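Local coordinates for protein isocitrate dehydrogenase [NAD] subunit 1, mitochondrial (Saccharomyces cerevisiae, PDB 3BLX) that serves as one of the two kinds of subunit in the mitochondrial octamer that oxidises isocitrate to 2-oxoglutarate with NAD in the citric acid cycle, at residues S69-K74 against R264-F269. Residues are numbered along the deposited sequence; the frame is centred on the assembly and turned at random.
Sequences SLKRNK and RDYAVF
Tyr-266 sets its ring obliquely against the last turn of the helix that ends at Asn-73, with Lys-74 folded along it. The tyrosine CG stands beside its own backbone N (chi1 -52°), which carries the ring toward the helix end; Tyr-266 CE2 comes 3.5 Å from Leu-70 O and equally near, 3.5 Å, to Lys-74 CD. Tyr-266 OH reaches Lys-71 CG at 3.7 Å, the phenol crossing that lysine obliquely. Asp-265 CB lies over one ring face, near its rim. Lys-74, the first residue past the helix, has positive phi (78°). Its chain, bent at chi2 and again at chi4, turns back along the helix, and Lys-74 NZ donates to Lys-71 O at 3.0 Å in the carbonyl plane. The CD methylene is thereby held beside the ring, while Lys-74 N closes the turn on Leu-70 O. An alanine in place of Lys-74 would remove the CD methylene and the ammonium group, and would probably leave the Tyr-266 ring and the helix end less firmly held. The backbone joins the segments at one point: Ala-267 N donates to Lys-74 O at 3.0 Å, nearly along the C=O axis, and Tyr-266 CA adds a CH···O contact to the same oxygen. Deeper in, Leu-70 and Val-268 cross at about a right angle, Leu-70 CD1 to Val-268 CG2 at 3.8 Å. Helix 60-73 links strands 47-51 and 75-80, both parallel to 17-25, in a beta-alpha-beta crossover. The contact lies at its exit into strand 75-80, which pairs in parallel with strand 267-269; the Ala-267 bond opens that pairing, continued through Gly-76 and Lys-78. Strand 258-262 flanks 267-269 antiparallel, helix 289-302 packs on Ala-267 and Phe-269, and Leu-101 touches both Leu-70 and Tyr-266.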
# COMPACT_ATOMS: atom_id res chain seq x y z
N SER E 69 11.54 0.24 19.46
CA SER E 69 11.82 1.56 20.01
C SER E 69 12.21 2.56 18.93
O SER E 69 11.75 3.69 18.95
CB SER E 69 12.89 1.46 21.09
OG SER E 69 13.21 2.73 21.61
N LEU E 70 13.06 2.14 17.98
CA LEU E 70 13.42 3.01 16.85
C LEU E 70 12.25 3.33 15.95
O LEU E 70 12.16 4.44 15.45
CB LEU E 70 14.53 2.42 16.04
CG LEU E 70 15.90 2.71 16.66
CD1 LEU E 70 16.93 1.79 16.07
CD2 LEU E 70 16.30 4.16 16.47
N LYS E 71 11.33 2.39 15.78
CA LYS E 71 10.16 2.66 14.98
C LYS E 71 9.31 3.78 15.59
O LYS E 71 8.73 4.60 14.85
CB LYS E 71 9.35 1.39 14.78
CG LYS E 71 9.86 0.58 13.61
CD LYS E 71 9.57 -0.92 13.73
CE LYS E 71 8.35 -1.34 12.94
NZ LYS E 71 8.35 -2.82 12.87
N ARG E 72 9.26 3.81 16.92
CA ARG E 72 8.53 4.83 17.64
C ARG E 72 9.27 6.15 17.68
O ARG E 72 8.69 7.19 17.45
CB ARG E 72 8.25 4.38 19.06
CG ARG E 72 7.35 3.19 19.18
CD ARG E 72 6.83 3.06 20.60
NE ARG E 72 7.89 2.71 21.53
CZ ARG E 72 8.33 1.47 21.71
NH1 ARG E 72 7.78 0.48 21.01
NH2 ARG E 72 9.30 1.21 22.57
N ASN E 73 10.56 6.11 17.97
CA ASN E 73 11.28 7.36 18.22
C ASN E 73 11.96 7.94 16.99
O ASN E 73 12.13 9.14 16.90
CB ASN E 73 12.29 7.17 19.36
CG ASN E 73 11.67 6.61 20.61
OD1 ASN E 73 10.48 6.77 20.88
ND2 ASN E 73 12.49 5.96 21.40
N LYS E 74 12.35 7.08 16.05
CA LYS E 74 13.01 7.47 14.80
C LYS E 74 14.49 7.83 14.91
O LYS E 74 15.19 7.83 13.92
CB LYS E 74 12.28 8.63 14.09
CG LYS E 74 10.76 8.49 14.01
CD LYS E 74 10.37 7.24 13.30
CE LYS E 74 8.93 7.30 12.82
NZ LYS E 74 8.01 7.43 13.98
N ARG E 264 15.68 6.46 5.23
CA ARG E 264 14.76 7.53 4.89
C ARG E 264 14.06 8.08 6.13
O ARG E 264 13.97 9.28 6.31
CB ARG E 264 13.76 7.06 3.85
CG ARG E 264 12.83 8.18 3.41
CD ARG E 264 11.69 7.69 2.53
NE ARG E 264 10.62 8.69 2.45
CZ ARG E 264 10.67 9.82 1.73
NH1 ARG E 264 11.75 10.13 0.97
NH2 ARG E 264 9.62 10.66 1.74
N ASP E 265 13.59 7.19 6.99
CA ASP E 265 12.80 7.58 8.15
C ASP E 265 13.53 7.50 9.49
O ASP E 265 13.01 7.95 10.50
CB ASP E 265 11.54 6.70 8.25
CG ASP E 265 10.63 6.85 7.02
OD1 ASP E 265 10.43 8.00 6.55
OD2 ASP E 265 10.11 5.81 6.52
N TYR E 266 14.71 6.89 9.50
CA TYR E 266 15.40 6.60 10.74
C TYR E 266 16.85 7.07 10.72
O TYR E 266 17.47 7.17 9.66
CB TYR E 266 15.35 5.11 11.05
CG TYR E 266 13.96 4.54 11.01
CD1 TYR E 266 13.53 3.80 9.92
CD2 TYR E 266 13.06 4.77 12.03
CE1 TYR E 266 12.27 3.30 9.85
CE2 TYR E 266 11.77 4.27 11.97
CZ TYR E 266 11.38 3.54 10.87
OH TYR E 266 10.09 3.03 10.79
N ALA E 267 17.39 7.38 11.89
CA ALA E 267 18.80 7.71 11.99
C ALA E 267 19.31 7.11 13.28
O ALA E 267 18.65 7.14 14.31
CB ALA E 267 19.00 9.20 11.96
N VAL E 268 20.50 6.54 13.22
CA VAL E 268 21.09 5.94 14.40
C VAL E 268 22.54 6.39 14.48
O VAL E 268 23.31 6.19 13.53
CB VAL E 268 21.04 4.40 14.33
CG1 VAL E 268 21.93 3.79 15.40
CG2 VAL E 268 19.62 3.89 14.43
N PHE E 269 22.91 7.00 15.59
CA PHE E 269 24.26 7.56 15.74
C PHE E 269 25.14 6.68 16.58
O PHE E 269 24.68 6.09 17.55
CB PHE E 269 24.18 8.99 16.29
CG PHE E 269 23.45 9.92 15.38
CD1 PHE E 269 24.15 10.69 14.46
CD2 PHE E 269 22.08 9.94 15.36
CE1 PHE E 269 23.48 11.52 13.60
CE2 PHE E 269 21.39 10.77 14.49
CZ PHE E 269 22.10 11.57 13.61